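Local coordinates for protein lamina-associated polypeptide 2 isoforms alpha/zeta (Mus musculus, PDB 2V0X) that is a component of the nuclear lamina that dimerizes through this coiled-coil domain and probably binds lamin A and chromatin, at residues 193-198 and 217-222; 203-208 and 225-230; 59-64 and 166-171; 53-58 and 180-185. The protein carries 2 engineered substitutions. All coordinates share one frame; numbering follows the deposited sequence.

Contact 1: 193-198 and 217-222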
loop_
_atom_site.group_PDB
_atom_site.type_symbol
_atom_site.label_atom_id
_atom_site.label_comp_id
_atom_site.label_asym_id
_atom_site.label_seq_id
_atom_site.Cartn_x
_atom_site.Cartn_y
_atom_site.Cartn_z
ATOM N N TYR B 193 -0.727 -18.862 -9.436
ATOM C CA TYR B 193 0.226 -19.979 -9.457
ATOM C C TYR B 193 -0.111 -20.983 -8.369
ATOM O O TYR B 193 -0.080 -22.197 -8.584
ATOM C CB TYR B 193 1.661 -19.485 -9.255
ATOM C CG TYR B 193 2.277 -18.902 -10.503
ATOM C CD1 TYR B 193 2.351 -17.522 -10.695
ATOM C CD2 TYR B 193 2.811 -19.735 -11.488
ATOM C CE1 TYR B 193 2.946 -16.983 -11.839
ATOM C CE2 TYR B 193 3.406 -19.213 -12.631
ATOM C CZ TYR B 193 3.471 -17.836 -12.800
ATOM O OH TYR B 193 4.068 -17.317 -13.928
ATOM N N LEU B 194 -0.479 -20.472 -7.202
ATOM C CA LEU B 194 -0.813 -21.335 -6.091
ATOM C C LEU B 194 -2.030 -22.219 -6.324
ATOM O O LEU B 194 -2.006 -23.395 -5.974
ATOM C CB LEU B 194 -1.014 -20.523 -4.826
ATOM C CG LEU B 194 -1.321 -21.344 -3.577
ATOM C CD1 LEU B 194 -0.092 -22.201 -3.184
ATOM C CD2 LEU B 194 -1.692 -20.388 -2.452
ATOM N N TRP B 195 -3.097 -21.644 -6.880
ATOM C CA TRP B 195 -4.330 -22.378 -7.136
ATOM C C TRP B 195 -4.336 -23.259 -8.384
ATOM O O TRP B 195 -5.107 -24.215 -8.451
ATOM C CB TRP B 195 -5.546 -21.440 -7.117
ATOM C CG TRP B 195 -5.897 -21.054 -5.732
ATOM C CD1 TRP B 195 -5.466 -19.938 -5.056
ATOM C CD2 TRP B 195 -6.653 -21.829 -4.786
ATOM N NE1 TRP B 195 -5.895 -19.984 -3.754
ATOM C CE2 TRP B 195 -6.624 -21.128 -3.559
ATOM C CE3 TRP B 195 -7.343 -23.044 -4.857
ATOM C CZ2 TRP B 195 -7.257 -21.604 -2.405
ATOM C CZ3 TRP B 195 -7.976 -23.523 -3.712
ATOM C CH2 TRP B 195 -7.931 -22.804 -2.497
ATOM N N LEU B 196 -3.492 -22.950 -9.362
ATOM C CA LEU B 196 -3.412 -23.769 -10.566
ATOM C C LEU B 196 -2.509 -24.999 -10.378
ATOM O O LEU B 196 -2.634 -25.979 -11.105
ATOM C CB LEU B 196 -2.904 -22.949 -11.753
ATOM C CG LEU B 196 -3.880 -21.969 -12.399
ATOM C CD1 LEU B 196 -3.199 -21.304 -13.567
ATOM C CD2 LEU B 196 -5.142 -22.685 -12.862
ATOM N N LYS B 197 -1.650 -24.958 -9.364
ATOM C CA LYS B 197 -0.697 -26.028 -9.064
ATOM C C LYS B 197 -1.246 -27.456 -9.148
ATOM O O LYS B 197 -0.685 -28.295 -9.861
ATOM C CB LYS B 197 -0.053 -25.786 -7.686
ATOM C CG LYS B 197 1.161 -26.654 -7.397
ATOM C CD LYS B 197 1.890 -26.232 -6.120
ATOM C CE LYS B 197 1.065 -26.502 -4.875
ATOM N NZ LYS B 197 1.824 -26.135 -3.652
ATOM N N ASP B 198 -2.313 -27.731 -8.400
ATOM C CA ASP B 198 -2.940 -29.054 -8.383
ATOM C C ASP B 198 -4.250 -29.057 -9.172
ATOM O O ASP B 198 -5.142 -29.860 -8.891
ATOM C CB ASP B 198 -3.232 -29.499 -6.939
ATOM C CG ASP B 198 -1.989 -29.512 -6.062
ATOM O OD1 ASP B 198 -2.042 -28.930 -4.957
ATOM O OD2 ASP B 198 -0.968 -30.113 -6.467
ATOM N N GLY B 217 -12.699 -9.113 -8.731
ATOM C CA GLY B 217 -13.824 -10.026 -8.585
ATOM C C GLY B 217 -13.353 -11.449 -8.353
ATOM O O GLY B 217 -13.548 -12.010 -7.265
ATOM N N THR B 218 -12.784 -12.057 -9.388
ATOM C CA THR B 218 -12.253 -13.410 -9.266
ATOM C C THR B 218 -10.811 -13.474 -9.803
ATOM O O THR B 218 -10.410 -12.680 -10.656
ATOM C CB THR B 218 -13.127 -14.471 -9.990
ATOM O OG1 THR B 218 -13.114 -14.230 -11.396
ATOM C CG2 THR B 218 -14.558 -14.450 -9.470
ATOM N N LEU B 219 -10.061 -14.456 -9.324
ATOM C CA LEU B 219 -8.662 -14.644 -9.710
ATOM C C LEU B 219 -8.480 -14.757 -11.227
ATOM O O LEU B 219 -7.551 -14.184 -11.797
ATOM C CB LEU B 219 -8.144 -15.904 -9.015
ATOM C CG LEU B 219 -6.807 -15.966 -8.279
ATOM C CD1 LEU B 219 -6.612 -14.762 -7.374
ATOM C CD2 LEU B 219 -6.773 -17.275 -7.489
ATOM N N PHE B 220 -9.403 -15.441 -11.894
ATOM C CA PHE B 220 -9.279 -15.629 -13.333
ATOM C C PHE B 220 -10.401 -15.031 -14.188
ATOM O O PHE B 220 -10.393 -15.187 -15.422
ATOM C CB PHE B 220 -9.138 -17.123 -13.642
ATOM C CG PHE B 220 -7.978 -17.788 -12.949
ATOM C CD1 PHE B 220 -8.195 -18.636 -11.869
ATOM C CD2 PHE B 220 -6.683 -17.619 -13.420
ATOM C CE1 PHE B 220 -7.133 -19.321 -11.266
ATOM C CE2 PHE B 220 -5.609 -18.292 -12.835
ATOM C CZ PHE B 220 -5.832 -19.145 -11.758
ATOM N N GLY B 221 -11.362 -14.369 -13.539
ATOM C CA GLY B 221 -12.490 -13.763 -14.239
ATOM C C GLY B 221 -12.131 -12.992 -15.498
ATOM O O GLY B 221 -11.111 -12.299 -15.554
ATOM N N GLY B 222 -12.969 -13.124 -16.520
ATOM C CA GLY B 222 -12.716 -12.440 -17.776
ATOM C C GLY B 222 -11.996 -13.331 -18.774
ATOM O O GLY B 222 -12.124 -13.151 -19.988
#
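Leu-196, in the last turns of helix 152-196, meets Phe-220 from the opposite direction, and Trp-195 beside it meets Leu-219; both pairs are purely apolar. The closest approach is between Leu-196 CG and Phe-220 CZ, 3.5 Å, where the branch point of the leucine comes obliquely onto the para end of the ring. Both methyls lie on the same side of the ring plane: Leu-196 CD2 is 3.8 Å from Phe-220 CZ and Leu-196 CD1 3.9 Å from Phe-220 CE2. The leucine's CG stands anti to its carbonyl carbon (chi1 -75°), which swings the branch toward the loop although its CB does not aim there. Leu-209 of helix 203-211 touches both residues of this pair. Cutting Leu-196 back to an alanine removes CG and both methyls, and is likely to leave the end of the Phe-220 ring without this cover and a gap beside Leu-209.

The second pair is thinner: Trp-195 CD1 and Leu-219 CD2 sit 3.8 Å apart, the side chains crossing at about a right angle.

Polar bonds complete the setting. Leu-219 O accepts from Arg-192 NE of the same helix, whereas Trp-195 NE1 is bonded to Asp-107 and Phe-220 N to Asp-78, both of the second subunit. This is a loop packed on the end of a long coiled-coil helix, at the dimer interface.

Contact 2: 203-208 and 225-230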
loop_
_atom_site.group_PDB
_atom_site.type_symbol
_atom_site.label_atom_id
_atom_site.label_comp_id
_atom_site.label_asym_id
_atom_site.label_seq_id
_atom_site.Cartn_x
_atom_site.Cartn_y
_atom_site.Cartn_z
ATOM N N PRO B 203 -1.248 -27.808 -19.302
ATOM C CA PRO B 203 -0.265 -26.747 -19.077
ATOM C C PRO B 203 -0.534 -25.493 -19.905
ATOM O O PRO B 203 -0.303 -24.378 -19.436
ATOM C CB PRO B 203 1.064 -27.416 -19.461
ATOM C CG PRO B 203 0.659 -28.621 -20.282
ATOM C CD PRO B 203 -0.568 -29.085 -19.578
ATOM N N ALA B 204 -1.043 -25.670 -21.121
ATOM C CA ALA B 204 -1.332 -24.539 -22.003
ATOM C C ALA B 204 -2.460 -23.672 -21.438
ATOM O O ALA B 204 -2.410 -22.445 -21.505
ATOM C CB ALA B 204 -1.684 -25.027 -23.411
ATOM N N SER B 205 -3.468 -24.323 -20.874
ATOM C CA SER B 205 -4.587 -23.614 -20.279
ATOM C C SER B 205 -4.120 -22.830 -19.042
ATOM O O SER B 205 -4.557 -21.697 -18.820
ATOM C CB SER B 205 -5.665 -24.611 -19.892
ATOM O OG SER B 205 -6.113 -25.297 -21.036
ATOM N N LYS B 206 -3.210 -23.433 -18.271
ATOM C CA LYS B 206 -2.656 -22.837 -17.062
ATOM C C LYS B 206 -1.840 -21.605 -17.399
ATOM O O LYS B 206 -1.834 -20.623 -16.647
ATOM C CB LYS B 206 -1.737 -23.834 -16.336
ATOM C CG LYS B 206 -2.441 -24.977 -15.639
ATOM C CD LYS B 206 -1.429 -25.871 -14.914
ATOM C CE LYS B 206 -2.131 -26.910 -14.064
ATOM N NZ LYS B 206 -1.193 -27.621 -13.159
ATOM N N ASN B 207 -1.091 -21.685 -18.492
ATOM C CA ASN B 207 -0.268 -20.570 -18.912
ATOM C C ASN B 207 -1.185 -19.403 -19.268
ATOM O O ASN B 207 -0.991 -18.289 -18.795
ATOM C CB ASN B 207 0.592 -20.954 -20.121
ATOM C CG ASN B 207 1.662 -21.996 -19.789
ATOM O OD1 ASN B 207 2.295 -22.549 -20.687
ATOM N ND2 ASN B 207 1.877 -22.254 -18.506
ATOM N N LYS B 208 -2.202 -19.686 -20.075
ATOM C CA LYS B 208 -3.177 -18.683 -20.511
ATOM C C LYS B 208 -3.875 -17.981 -19.333
ATOM O O LYS B 208 -3.944 -16.757 -19.293
ATOM C CB LYS B 208 -4.219 -19.348 -21.410
ATOM C CG LYS B 208 -5.120 -18.390 -22.163
ATOM C CD LYS B 208 -6.047 -19.155 -23.101
ATOM C CE LYS B 208 -6.847 -18.216 -23.996
ATOM N NZ LYS B 208 -5.978 -17.382 -24.875
ATOM N N HIS B 225 -13.788 -18.368 -18.709
ATOM C CA HIS B 225 -14.798 -18.914 -19.622
ATOM C C HIS B 225 -14.260 -19.306 -21.001
ATOM O O HIS B 225 -14.879 -20.099 -21.713
ATOM C CB HIS B 225 -15.952 -17.922 -19.786
ATOM C CG HIS B 225 -16.513 -17.425 -18.489
ATOM N ND1 HIS B 225 -16.143 -16.219 -17.932
ATOM C CD2 HIS B 225 -17.419 -17.969 -17.643
ATOM C CE1 HIS B 225 -16.800 -16.040 -16.798
ATOM N NE2 HIS B 225 -17.580 -17.088 -16.601
ATOM N N LYS B 226 -13.118 -18.740 -21.378
ATOM C CA LYS B 226 -12.494 -19.040 -22.662
ATOM C C LYS B 226 -11.791 -20.399 -22.619
ATOM O O LYS B 226 -11.300 -20.888 -23.639
ATOM C CB LYS B 226 -11.491 -17.938 -23.038
ATOM C CG LYS B 226 -12.114 -16.549 -23.185
ATOM C CD LYS B 226 -11.074 -15.478 -23.475
ATOM C CE LYS B 226 -10.323 -15.753 -24.769
ATOM N NZ LYS B 226 -11.217 -15.780 -25.964
ATOM N N VAL B 227 -11.737 -21.009 -21.439
ATOM C CA VAL B 227 -11.091 -22.306 -21.312
ATOM C C VAL B 227 -11.958 -23.329 -20.564
ATOM O O VAL B 227 -11.915 -24.523 -20.869
ATOM C CB VAL B 227 -9.675 -22.165 -20.681
ATOM C CG1 VAL B 227 -9.759 -21.918 -19.187
ATOM C CG2 VAL B 227 -8.831 -23.379 -21.013
ATOM N N ILE B 228 -12.765 -22.860 -19.617
ATOM C CA ILE B 228 -13.648 -23.735 -18.847
ATOM C C ILE B 228 -15.058 -23.137 -18.756
ATOM O O ILE B 228 -15.236 -22.028 -18.244
ATOM C CB ILE B 228 -13.125 -23.964 -17.407
ATOM C CG1 ILE B 228 -11.694 -24.514 -17.433
ATOM C CG2 ILE B 228 -14.032 -24.951 -16.673
ATOM C CD1 ILE B 228 -11.014 -24.530 -16.080
ATOM N N LYS B 229 -16.051 -23.863 -19.267
ATOM C CA LYS B 229 -17.434 -23.397 -19.226
ATOM C C LYS B 229 -17.976 -23.629 -17.817
ATOM O O LYS B 229 -17.477 -24.485 -17.079
ATOM C CB LYS B 229 -18.306 -24.129 -20.266
ATOM C CG LYS B 229 -18.769 -25.529 -19.857
ATOM C CD LYS B 229 -19.679 -26.207 -20.890
ATOM C CE LYS B 229 -21.099 -25.620 -20.950
ATOM N NZ LYS B 229 -21.235 -24.404 -21.820
ATOM N N LYS B 230 -18.985 -22.852 -17.441
ATOM C CA LYS B 230 -19.600 -22.975 -16.122
ATOM C C LYS B 230 -20.764 -23.966 -16.161
ATOM O O LYS B 230 -21.210 -24.368 -17.241
ATOM C CB LYS B 230 -20.083 -21.605 -15.617
ATOM C CG LYS B 230 -21.355 -21.070 -16.280
ATOM C CD LYS B 230 -21.194 -20.872 -17.779
ATOM C CE LYS B 230 -20.190 -19.783 -18.108
ATOM N NZ LYS B 230 -20.664 -18.456 -17.635
#
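Ser-205 and Val-227 are the nearest backbone points, their CA atoms 6.7 Å apart, where the C-terminal tail, just leaving a 3-10 turn, passes the first turn of helix 203-211. The motif is a short surface helix with the chain's own tail folded back beside it: the 3-10 turn ends at Lys-226, and beyond it the tail runs on without regular structure.

No hydrogen bond crosses between the two segments. The central contact is a methyl against a hydroxymethyl group, with Val-227 CG2 3.6 Å from Ser-205 CB. Val-227 holds CG1 in the crowded position between its N and its carbonyl carbon (chi1 76°), which leaves CG2 anti to N and directed at the helix. The serine hydroxyl does not depend on the valine for a polar partner, since it is hydrogen-bonded to Ser-202 OG just before the helix.

One turn further along, Lys-208 and Lys-226 lie near each other through the aliphatic parts of their chains, Lys-208 CE to Lys-226 CE at 4.3 Å. Their ammonium groups stay further apart, NZ to NZ 5.6 Å, so the like charges are probably eased by solvent and by a long, weak ion pair from Lys-208 to Glu-223. On the tail, Ile-228 packs on Phe-84 of the second subunit. The tightest approach between helix and tail remains Ser-205 OG to Val-227 CG2, 3.3 Å.

Contact 3: 59-64 and 166-171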
loop_
_atom_site.group_PDB
_atom_site.type_symbol
_atom_site.label_atom_id
_atom_site.label_comp_id
_atom_site.label_asym_id
_atom_site.label_seq_id
_atom_site.Cartn_x
_atom_site.Cartn_y
_atom_site.Cartn_z
ATOM N N CYS B 59 13.326 8.776 -6.836
ATOM C CA CYS B 59 13.541 10.166 -7.247
ATOM C C CYS B 59 12.442 11.103 -6.810
ATOM O O CYS B 59 12.699 12.260 -6.485
ATOM C CB CYS B 59 13.679 10.300 -8.768
ATOM S SG CYS B 59 15.201 9.630 -9.399
ATOM N N ARG B 60 11.211 10.624 -6.885
ATOM C CA ARG B 60 10.073 11.449 -6.546
ATOM C C ARG B 60 9.756 11.508 -5.055
ATOM O O ARG B 60 9.312 12.535 -4.551
ATOM C CB ARG B 60 8.858 11.004 -7.372
ATOM C CG ARG B 60 9.015 11.334 -8.861
ATOM C CD ARG B 60 8.054 10.562 -9.764
ATOM N NE ARG B 60 7.828 11.264 -11.033
ATOM C CZ ARG B 60 8.635 11.223 -12.094
ATOM N NH1 ARG B 60 9.749 10.511 -12.075
ATOM N NH2 ARG B 60 8.328 11.909 -13.184
ATOM N N TYR B 61 10.056 10.436 -4.338
ATOM C CA TYR B 61 9.778 10.390 -2.913
ATOM C C TYR B 61 10.959 9.824 -2.149
ATOM O O TYR B 61 10.830 8.819 -1.446
ATOM C CB TYR B 61 8.533 9.531 -2.688
ATOM C CG TYR B 61 7.345 10.051 -3.464
ATOM C CD1 TYR B 61 6.949 9.450 -4.652
ATOM C CD2 TYR B 61 6.611 11.144 -2.997
ATOM C CE1 TYR B 61 5.839 9.910 -5.353
ATOM C CE2 TYR B 61 5.506 11.612 -3.695
ATOM C CZ TYR B 61 5.124 10.991 -4.863
ATOM O OH TYR B 61 4.003 11.441 -5.527
ATOM N N PRO B 62 12.109 10.517 -2.213
ATOM C CA PRO B 62 13.343 10.108 -1.544
ATOM C C PRO B 62 13.235 10.058 -0.013
ATOM O O PRO B 62 12.617 10.918 0.621
ATOM C CB PRO B 62 14.336 11.181 -1.995
ATOM C CG PRO B 62 13.467 12.401 -2.056
ATOM C CD PRO B 62 12.247 11.880 -2.767
ATOM N N VAL B 63 13.869 9.051 0.572
ATOM C CA VAL B 63 13.871 8.888 2.010
ATOM C C VAL B 63 15.297 8.536 2.443
ATOM O O VAL B 63 16.067 7.957 1.669
ATOM C CB VAL B 63 12.857 7.808 2.452
ATOM C CG1 VAL B 63 13.034 7.476 3.930
ATOM C CG2 VAL B 63 11.424 8.314 2.220
ATOM N N SER B 64 15.654 8.931 3.660
ATOM C CA SER B 64 16.974 8.676 4.200
ATOM C C SER B 64 16.909 8.134 5.622
ATOM O O SER B 64 15.863 8.212 6.287
ATOM C CB SER B 64 17.798 9.971 4.199
ATOM O OG SER B 64 17.957 10.483 2.886
ATOM N N ALA B 166 -1.334 21.274 -2.006
ATOM C CA ALA B 166 -2.578 20.511 -2.194
ATOM C C ALA B 166 -2.543 19.711 -3.492
ATOM O O ALA B 166 -2.996 18.569 -3.525
ATOM C CB ALA B 166 -3.822 21.428 -2.162
ATOM N N SER B 167 -1.992 20.287 -4.558
ATOM C CA SER B 167 -1.916 19.538 -5.809
ATOM C C SER B 167 -0.869 18.420 -5.661
ATOM O O SER B 167 -1.036 17.341 -6.206
ATOM C CB SER B 167 -1.589 20.450 -6.993
ATOM O OG SER B 167 -0.500 21.278 -6.676
ATOM N N TYR B 168 0.180 18.679 -4.889
ATOM C CA TYR B 168 1.223 17.686 -4.636
ATOM C C TYR B 168 0.547 16.492 -3.952
ATOM O O TYR B 168 0.760 15.339 -4.321
ATOM C CB TYR B 168 2.291 18.266 -3.706
ATOM C CG TYR B 168 3.327 17.257 -3.241
ATOM C CD1 TYR B 168 4.563 17.139 -3.883
ATOM C CD2 TYR B 168 3.072 16.424 -2.159
ATOM C CE1 TYR B 168 5.515 16.209 -3.443
ATOM C CE2 TYR B 168 4.003 15.503 -1.724
ATOM C CZ TYR B 168 5.219 15.399 -2.357
ATOM O OH TYR B 168 6.139 14.504 -1.862
ATOM N N LEU B 169 -0.306 16.794 -2.978
ATOM C CA LEU B 169 -1.027 15.771 -2.236
ATOM C C LEU B 169 -1.943 14.933 -3.131
ATOM O O LEU B 169 -2.048 13.730 -2.943
ATOM C CB LEU B 169 -1.809 16.404 -1.096
ATOM C CG LEU B 169 -0.917 16.957 0.011
ATOM C CD1 LEU B 169 -1.687 17.928 0.873
ATOM C CD2 LEU B 169 -0.329 15.828 0.843
ATOM N N CYS B 170 -2.581 15.570 -4.109
ATOM C CA CYS B 170 -3.447 14.852 -5.031
ATOM C C CYS B 170 -2.569 13.931 -5.883
ATOM O O CYS B 170 -2.926 12.777 -6.101
ATOM C CB CYS B 170 -4.254 15.813 -5.922
ATOM S SG CYS B 170 -5.662 14.991 -6.766
ATOM N N ASP B 171 -1.413 14.433 -6.336
ATOM C CA ASP B 171 -0.480 13.619 -7.127
ATOM C C ASP B 171 -0.008 12.409 -6.307
ATOM O O ASP B 171 -0.030 11.278 -6.788
ATOM C CB ASP B 171 0.754 14.434 -7.565
ATOM C CG ASP B 171 0.427 15.502 -8.609
ATOM O OD1 ASP B 171 -0.616 15.393 -9.296
ATOM O OD2 ASP B 171 1.225 16.456 -8.734
HETATM O O HOH W 1 3.335 14.157 -5.411
#
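Tyr-61 and Tyr-168 run side by side, head to tail: the hydroxyl of Tyr-168 reaches the ring of Tyr-61, while Tyr-61 OH runs on toward the helix backbone. Tyr-168 OH meets the rim of the Tyr-61 ring almost level with it, 3.5 Å from Tyr-61 CE2 and 3.6 Å from Tyr-61 CD2. Behind the hydroxyl, Tyr-168 CZ is 4.0 Å from Tyr-61 CE2. The helix residue reaches across because its CG is anti to the backbone N (chi1 173°).

The far end of Tyr-61 is held by polar partners. A water donates to Tyr-61 OH at 2.8 Å and to Tyr-168 O at 3.0 Å, tying the loop to the helix backbone; the same water lies over the centre of one face of the Tyr-168 ring, 3.5 Å above its plane. Tyr-61 OH is also hydrogen-bonded to Asp-175 OD2, about two turns beyond Tyr-168. A phenylalanine in place of Tyr-61 would probably keep the ring contact but leave the water and the Asp-175 carboxylate each without this partner.

Tyr-168 also packs on His-126 and Val-130 of helix 100-146. The aromatic pair thus pins the loop before helix 66-72 across the helical hairpin of the coiled-coil domain.

Contact 4: 53-58 and 180-185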
loop_
_atom_site.group_PDB
_atom_site.type_symbol
_atom_site.label_atom_id
_atom_site.label_comp_id
_atom_site.label_asym_id
_atom_site.label_seq_id
_atom_site.Cartn_x
_atom_site.Cartn_y
_atom_site.Cartn_z
ATOM N N GLN B 53 7.716 -5.460 -13.394
ATOM C CA GLN B 53 8.574 -4.780 -12.435
ATOM C C GLN B 53 7.890 -3.514 -11.923
ATOM O O GLN B 53 7.202 -2.824 -12.673
ATOM C CB GLN B 53 9.895 -4.430 -13.116
ATOM C CG GLN B 53 11.004 -4.014 -12.195
ATOM C CD GLN B 53 12.352 -4.103 -12.873
ATOM O OE1 GLN B 53 13.220 -4.874 -12.457
ATOM N NE2 GLN B 53 12.518 -3.353 -13.952
ATOM N N LEU B 54 8.112 -3.203 -10.655
ATOM C CA LEU B 54 7.515 -2.031 -10.030
ATOM C C LEU B 54 8.216 -0.708 -10.331
ATOM O O LEU B 54 9.442 -0.647 -10.359
ATOM C CB LEU B 54 7.494 -2.234 -8.517
ATOM C CG LEU B 54 6.669 -3.437 -8.047
ATOM C CD1 LEU B 54 6.859 -3.657 -6.566
ATOM C CD2 LEU B 54 5.223 -3.207 -8.381
ATOM N N PRO B 55 7.448 0.367 -10.583
ATOM C CA PRO B 55 8.069 1.674 -10.858
ATOM C C PRO B 55 8.787 2.175 -9.601
ATOM O O PRO B 55 8.383 1.869 -8.473
ATOM C CB PRO B 55 6.874 2.564 -11.207
ATOM C CG PRO B 55 5.741 1.920 -10.504
ATOM C CD PRO B 55 5.987 0.446 -10.752
ATOM N N SER B 56 9.866 2.916 -9.798
ATOM C CA SER B 56 10.652 3.442 -8.695
ATOM C C SER B 56 10.050 4.719 -8.104
ATOM O O SER B 56 9.386 5.496 -8.793
ATOM C CB SER B 56 12.082 3.728 -9.183
ATOM O OG SER B 56 12.890 4.263 -8.151
ATOM N N VAL B 57 10.277 4.918 -6.811
ATOM C CA VAL B 57 9.798 6.115 -6.118
ATOM C C VAL B 57 11.006 6.853 -5.546
ATOM O O VAL B 57 10.856 7.915 -4.958
ATOM C CB VAL B 57 8.845 5.765 -4.933
ATOM C CG1 VAL B 57 7.478 5.346 -5.431
ATOM C CG2 VAL B 57 9.455 4.693 -4.076
ATOM N N ALA B 58 12.204 6.317 -5.766
ATOM C CA ALA B 58 13.414 6.924 -5.222
ATOM C C ALA B 58 13.654 8.387 -5.610
ATOM O O ALA B 58 14.140 9.163 -4.796
ATOM C CB ALA B 58 14.671 6.050 -5.558
ATOM N N SER B 180 -0.605 0.547 -4.751
ATOM C CA SER B 180 -1.564 -0.403 -4.183
ATOM C C SER B 180 -2.074 -1.371 -5.256
ATOM O O SER B 180 -2.239 -2.557 -4.994
ATOM C CB SER B 180 -2.765 0.332 -3.559
ATOM O OG SER B 180 -2.382 1.072 -2.408
ATOM N N ALA B 181 -2.312 -0.854 -6.457
ATOM C CA ALA B 181 -2.800 -1.669 -7.561
ATOM C C ALA B 181 -1.748 -2.706 -7.946
ATOM O O ALA B 181 -2.085 -3.861 -8.198
ATOM C CB ALA B 181 -3.174 -0.801 -8.771
ATOM N N CYS B 182 -0.480 -2.312 -7.900
ATOM C CA CYS B 182 0.630 -3.205 -8.233
ATOM C C CYS B 182 0.708 -4.327 -7.207
ATOM O O CYS B 182 0.891 -5.494 -7.564
ATOM C CB CYS B 182 1.957 -2.431 -8.259
ATOM S SG CYS B 182 2.195 -1.346 -9.715
ATOM N N ALA B 183 0.567 -3.966 -5.931
ATOM C CA ALA B 183 0.614 -4.935 -4.841
ATOM C C ALA B 183 -0.504 -5.960 -5.017
ATOM O O ALA B 183 -0.291 -7.155 -4.862
ATOM C CB ALA B 183 0.473 -4.234 -3.496
HETATM N N MSE B 184 -1.702 -5.464 -5.299
HETATM C CA MSE B 184 -2.867 -6.304 -5.525
HETATM C C MSE B 184 -2.628 -7.208 -6.742
HETATM O O MSE B 184 -3.003 -8.373 -6.731
HETATM C CB MSE B 184 -4.105 -5.421 -5.733
HETATM C CG MSE B 184 -4.616 -4.766 -4.439
HETATM SE SE MSE B 184 -5.582 -3.109 -4.763
HETATM C CE MSE B 184 -7.364 -3.808 -4.967
ATOM N N GLY B 185 -2.030 -6.658 -7.794
ATOM C CA GLY B 185 -1.716 -7.455 -8.967
ATOM C C GLY B 185 -0.727 -8.573 -8.615
ATOM O O GLY B 185 -0.914 -9.712 -9.002
#
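Cys-182 on helix 152-196 points its side chain at Leu-54 and Pro-55 of the extended loop between helices 35-46 and 66-72. Starting at the root, Cys-182 CB lies 3.4 Å from Leu-54 CD2, tighter than ordinary van der Waals contact between carbons. One bond further out, SG is anti to the carbonyl carbon (chi1 -74°) and rests against the same leucine methyl, Cys-182 SG to Leu-54 CD2 being 3.8 Å. At this tip the sulfur also comes within 4.3 Å of Pro-55 CD, a looser touch on the proline ring. One methyl therefore covers both atoms of the cysteine side chain, and the proline adds to the cover at the sulfur end.

The loop approaches in a polyproline-like extended conformation from Gln-53 to Ser-56. Beyond it the chain bends in an ST turn, in which Ser-56 OG accepts from Ala-58 N at 3.2 Å. Leu-54 also touches Glu-115 and Ala-116 of helix 100-146, so its isobutyl group sits between the two long helices. On the neighbouring helix position, Ala-181 O accepts a hydrogen bond from Trp-47 NE1.

No hydrogen bond links the loop residues 53-58 to helix residues 180-185, and between these two segments the join is apolar packing; the thiol serves as a small apolar surface here.

Contacts 1, 3 and 4 all use helix 152-196, spaced along it: contact 4 lies about 4 Å from the chain's centre, whereas contacts 1 and 3 lie on opposite sides of it with centres about 35 Å apart. Contact 1 is buried and apolar, contacts 3 and 4 are partly buried, and contact 2 is at the surface, a single valine methyl on a serine with two lysine chains beside it. Contacts 3 and 4 fasten adjoining parts of one loop, the first with a bridging water and the second by apolar fit. At the other end, contacts 1 and 2 touch through Lys-206 NZ, weakly hydrogen-bonded to Leu-196 O and Lys-197 O. All four adjoin the second subunit.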